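Local coordinates for protein fimbrial subunit CupB6 (Pseudomonas aeruginosa, PDB 5CYL) that probably forms the adhesive tip of a chaperone-usher pilus, helping the bacterium attach to surfaces during biofilm formation, at residues K207-L221 with R239-A252. Numbering follows the deposited sequence.
Sequences KKCKVEVGREINVKL and RSFDISLSECAALA
K208 and A249 join the two backbones through A249 N to K208 O (3.3 Å), the N-H arriving from above the carbonyl plane, while K210 N reaches S246 O at 3.2 Å with the carbonyl pointing almost straight at the donor. Between these two bonds C209 and C248 form a disulfide, SG to SG 2.1 Å with a dihedral of 107° about the S-S bond, an example of a covalent link set between two backbone hydrogen bonds, where it probably helps hold the chains together. Each SG stands anti to its own carbonyl carbon and beside its backbone N, the setting in which the two sulfurs bond. The methyl of A252 packs on the sulfur of C209, and L245 CB rests on the CB of C209. From the loop leading into strand 215-225, V211 CG2 touches L245 CD2.

Farther along, the axes of the strand segments 215-221 and 239-245, nearly antiparallel at 170°, come no closer than 7.8 Å, and they meet mainly through side chains. I217 brings its CD1 end against I243 CG1 (3.9 Å). V219 lays CG2 over one face of the F241 ring in a CH-pi contact, 3.9 Å from the centroid. At the far end the chain of R239, bent at chi2, crosses L221 at a slant, its CG against L221 CD2 (3.8 Å), and K220 O lies at the edge of its guanidinium.

Strand 352-361 pairs in parallel with 215-225, whereas 239-245 pairs with 311-322; L316 supports F241 and I243, and F342 of strand 332-343 backs V211, I243 and L245 within the Fimbrial-family region.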
# COMPACT_ATOMS: atom_id res chain seq x y z
N LYS A 207 -5.76 0.27 2.70
CA LYS A 207 -5.39 1.44 3.48
C LYS A 207 -6.54 2.11 4.23
O LYS A 207 -6.48 3.28 4.54
CB LYS A 207 -4.69 2.47 2.59
CG LYS A 207 -3.39 1.97 1.99
CD LYS A 207 -2.27 1.92 3.02
CE LYS A 207 -0.91 1.83 2.37
NZ LYS A 207 -0.67 2.92 1.41
N LYS A 208 -7.62 1.39 4.50
CA LYS A 208 -8.80 2.04 5.09
C LYS A 208 -9.32 1.36 6.35
O LYS A 208 -9.09 0.21 6.57
CB LYS A 208 -9.91 2.18 4.06
CG LYS A 208 -9.54 3.14 2.94
CD LYS A 208 -10.69 3.51 2.01
CE LYS A 208 -11.25 2.31 1.28
NZ LYS A 208 -12.26 2.71 0.27
N CYS A 209 -10.01 2.12 7.18
CA CYS A 209 -10.63 1.60 8.37
C CYS A 209 -12.10 1.47 8.05
O CYS A 209 -12.55 1.93 7.03
CB CYS A 209 -10.41 2.53 9.59
SG CYS A 209 -8.68 2.92 9.95
N LYS A 210 -12.83 0.83 8.94
CA LYS A 210 -14.26 0.65 8.80
C LYS A 210 -14.97 1.83 9.43
O LYS A 210 -14.81 2.15 10.62
CB LYS A 210 -14.66 -0.66 9.48
CG LYS A 210 -16.16 -0.84 9.64
CD LYS A 210 -16.52 -1.67 10.87
CE LYS A 210 -17.84 -1.16 11.49
NZ LYS A 210 -18.81 -2.23 11.85
N VAL A 211 -15.80 2.46 8.61
CA VAL A 211 -16.58 3.62 9.05
C VAL A 211 -18.09 3.38 9.01
O VAL A 211 -18.64 3.12 7.95
CB VAL A 211 -16.24 4.86 8.19
CG1 VAL A 211 -17.07 6.07 8.61
CG2 VAL A 211 -14.76 5.16 8.25
N GLU A 212 -18.74 3.49 10.16
CA GLU A 212 -20.19 3.37 10.22
C GLU A 212 -20.73 4.76 10.02
O GLU A 212 -20.55 5.62 10.87
CB GLU A 212 -20.65 2.76 11.54
CG GLU A 212 -20.03 3.39 12.79
CD GLU A 212 -20.89 3.28 14.04
OE1 GLU A 212 -20.36 2.96 15.13
OE2 GLU A 212 -22.11 3.50 13.95
N VAL A 213 -21.35 5.02 8.88
CA VAL A 213 -21.82 6.37 8.59
C VAL A 213 -23.06 6.73 9.42
O VAL A 213 -23.84 5.87 9.82
CB VAL A 213 -22.03 6.61 7.08
CG1 VAL A 213 -22.57 8.00 6.83
CG2 VAL A 213 -20.70 6.44 6.33
N GLY A 214 -23.19 8.02 9.74
CA GLY A 214 -24.24 8.50 10.61
C GLY A 214 -24.02 8.24 12.08
O GLY A 214 -24.91 8.45 12.88
N ARG A 215 -22.82 7.83 12.47
CA ARG A 215 -22.53 7.59 13.89
C ARG A 215 -22.67 8.87 14.71
O ARG A 215 -22.05 9.86 14.39
CB ARG A 215 -21.13 6.99 14.08
CG ARG A 215 -20.88 6.53 15.52
CD ARG A 215 -19.69 5.61 15.69
NE ARG A 215 -18.44 6.31 15.99
CZ ARG A 215 -17.53 6.66 15.08
NH1 ARG A 215 -17.70 6.40 13.79
NH2 ARG A 215 -16.44 7.28 15.47
N GLU A 216 -23.47 8.84 15.77
CA GLU A 216 -23.61 9.99 16.66
C GLU A 216 -22.90 9.79 17.98
O GLU A 216 -22.95 8.71 18.55
CB GLU A 216 -25.06 10.29 16.96
CG GLU A 216 -25.81 10.93 15.81
CD GLU A 216 -26.98 11.70 16.29
OE1 GLU A 216 -27.57 11.29 17.31
OE2 GLU A 216 -27.28 12.73 15.67
N ILE A 217 -22.28 10.83 18.52
CA ILE A 217 -21.65 10.76 19.83
C ILE A 217 -22.23 11.86 20.72
O ILE A 217 -22.27 13.02 20.31
CB ILE A 217 -20.13 10.92 19.71
CG1 ILE A 217 -19.55 9.83 18.81
CG2 ILE A 217 -19.50 10.90 21.10
CD1 ILE A 217 -18.04 9.84 18.64
N ASN A 218 -22.72 11.54 21.91
CA ASN A 218 -23.27 12.62 22.78
C ASN A 218 -22.38 12.92 23.94
O ASN A 218 -22.05 12.01 24.69
CB ASN A 218 -24.65 12.33 23.31
CG ASN A 218 -25.62 12.06 22.19
OD1 ASN A 218 -25.83 12.88 21.30
ND2 ASN A 218 -26.17 10.86 22.19
N VAL A 219 -22.00 14.17 24.10
CA VAL A 219 -21.18 14.53 25.22
C VAL A 219 -21.99 15.46 26.11
O VAL A 219 -22.60 16.44 25.63
CB VAL A 219 -19.88 15.18 24.75
CG1 VAL A 219 -18.91 15.40 25.90
CG2 VAL A 219 -19.23 14.33 23.66
N LYS A 220 -22.03 15.13 27.39
CA LYS A 220 -22.78 15.93 28.35
C LYS A 220 -21.83 16.86 29.08
O LYS A 220 -20.91 16.44 29.79
CB LYS A 220 -23.54 15.05 29.34
CG LYS A 220 -24.53 14.09 28.70
CD LYS A 220 -25.81 13.90 29.52
CE LYS A 220 -26.97 13.40 28.64
NZ LYS A 220 -28.34 13.68 29.17
N LEU A 221 -22.03 18.14 28.88
CA LEU A 221 -21.11 19.08 29.48
C LEU A 221 -21.62 19.42 30.87
O LEU A 221 -20.89 19.94 31.69
CB LEU A 221 -20.95 20.30 28.58
CG LEU A 221 -20.29 20.03 27.22
CD1 LEU A 221 -20.35 21.29 26.39
CD2 LEU A 221 -18.86 19.50 27.32
N ARG A 239 -14.75 17.69 29.81
CA ARG A 239 -15.37 16.39 29.67
C ARG A 239 -14.57 15.64 28.63
O ARG A 239 -14.31 16.15 27.55
CB ARG A 239 -16.83 16.53 29.24
CG ARG A 239 -17.70 17.28 30.23
CD ARG A 239 -17.91 16.46 31.49
NE ARG A 239 -18.63 17.19 32.54
CZ ARG A 239 -18.06 17.66 33.64
NH1 ARG A 239 -16.76 17.47 33.86
NH2 ARG A 239 -18.79 18.31 34.55
N SER A 240 -14.17 14.41 28.93
CA SER A 240 -13.36 13.59 27.99
C SER A 240 -14.13 12.60 27.15
O SER A 240 -14.98 11.89 27.64
CB SER A 240 -12.27 12.86 28.73
OG SER A 240 -11.18 13.75 28.95
N PHE A 241 -13.82 12.59 25.86
CA PHE A 241 -14.39 11.64 24.91
C PHE A 241 -13.39 11.26 23.84
O PHE A 241 -12.41 11.95 23.63
CB PHE A 241 -15.70 12.16 24.31
CG PHE A 241 -15.56 13.40 23.51
CD1 PHE A 241 -15.24 14.60 24.10
CD2 PHE A 241 -15.80 13.36 22.14
CE1 PHE A 241 -15.12 15.75 23.32
CE2 PHE A 241 -15.71 14.51 21.36
CZ PHE A 241 -15.37 15.71 21.95
N ASP A 242 -13.63 10.15 23.16
CA ASP A 242 -12.76 9.68 22.09
C ASP A 242 -13.56 9.41 20.83
O ASP A 242 -14.64 8.84 20.89
CB ASP A 242 -12.08 8.40 22.56
CG ASP A 242 -10.88 8.06 21.75
OD1 ASP A 242 -11.01 7.59 20.64
OD2 ASP A 242 -9.79 8.21 22.22
N ILE A 243 -13.02 9.82 19.69
CA ILE A 243 -13.62 9.46 18.40
C ILE A 243 -12.71 8.39 17.84
O ILE A 243 -11.53 8.62 17.66
CB ILE A 243 -13.73 10.64 17.43
CG1 ILE A 243 -14.68 11.70 18.01
CG2 ILE A 243 -14.21 10.18 16.06
CD1 ILE A 243 -14.82 12.90 17.12
N SER A 244 -13.26 7.21 17.60
CA SER A 244 -12.45 6.08 17.17
C SER A 244 -12.93 5.33 15.92
O SER A 244 -14.09 5.33 15.57
CB SER A 244 -12.30 5.14 18.34
OG SER A 244 -11.50 4.05 17.97
N LEU A 245 -11.99 4.68 15.25
CA LEU A 245 -12.25 3.85 14.08
C LEU A 245 -11.66 2.49 14.37
O LEU A 245 -10.62 2.39 15.04
CB LEU A 245 -11.58 4.43 12.84
CG LEU A 245 -12.19 5.66 12.18
CD1 LEU A 245 -11.24 6.23 11.16
CD2 LEU A 245 -13.52 5.33 11.52
N SER A 246 -12.29 1.42 13.88
CA SER A 246 -11.72 0.08 14.13
C SER A 246 -11.67 -0.76 12.88
O SER A 246 -12.22 -0.38 11.85
CB SER A 246 -12.45 -0.63 15.26
OG SER A 246 -13.84 -0.55 14.97
N GLU A 247 -10.96 -1.87 12.99
CA GLU A 247 -10.73 -2.74 11.84
C GLU A 247 -9.89 -2.03 10.76
O GLU A 247 -10.08 -2.23 9.58
CB GLU A 247 -12.05 -3.25 11.26
CG GLU A 247 -12.82 -4.15 12.20
CD GLU A 247 -14.07 -4.74 11.57
OE1 GLU A 247 -14.31 -4.53 10.36
OE2 GLU A 247 -14.82 -5.40 12.31
N CYS A 248 -8.95 -1.23 11.21
CA CYS A 248 -8.06 -0.49 10.33
C CYS A 248 -7.05 -1.39 9.68
O CYS A 248 -6.45 -2.24 10.33
CB CYS A 248 -7.29 0.54 11.15
SG CYS A 248 -8.33 1.90 11.72
N ALA A 249 -6.78 -1.16 8.41
CA ALA A 249 -5.66 -1.83 7.70
C ALA A 249 -4.33 -1.44 8.32
O ALA A 249 -4.23 -0.32 8.80
CB ALA A 249 -5.67 -1.46 6.22
N ALA A 250 -3.33 -2.31 8.29
CA ALA A 250 -2.08 -2.03 9.04
C ALA A 250 -1.49 -0.65 8.75
O ALA A 250 -1.02 0.01 9.65
CB ALA A 250 -1.04 -3.11 8.82
N LEU A 251 -1.53 -0.25 7.49
CA LEU A 251 -0.90 0.98 7.00
C LEU A 251 -1.84 2.15 6.82
O LEU A 251 -1.45 3.19 6.30
CB LEU A 251 -0.26 0.69 5.65
CG LEU A 251 1.24 0.51 5.63
CD1 LEU A 251 1.76 -0.27 6.80
CD2 LEU A 251 1.60 -0.17 4.32
N ALA A 252 -3.09 1.98 7.25
CA ALA A 252 -4.08 3.08 7.26
C ALA A 252 -3.57 4.21 8.18
O ALA A 252 -3.05 3.95 9.28
CB ALA A 252 -5.46 2.58 7.69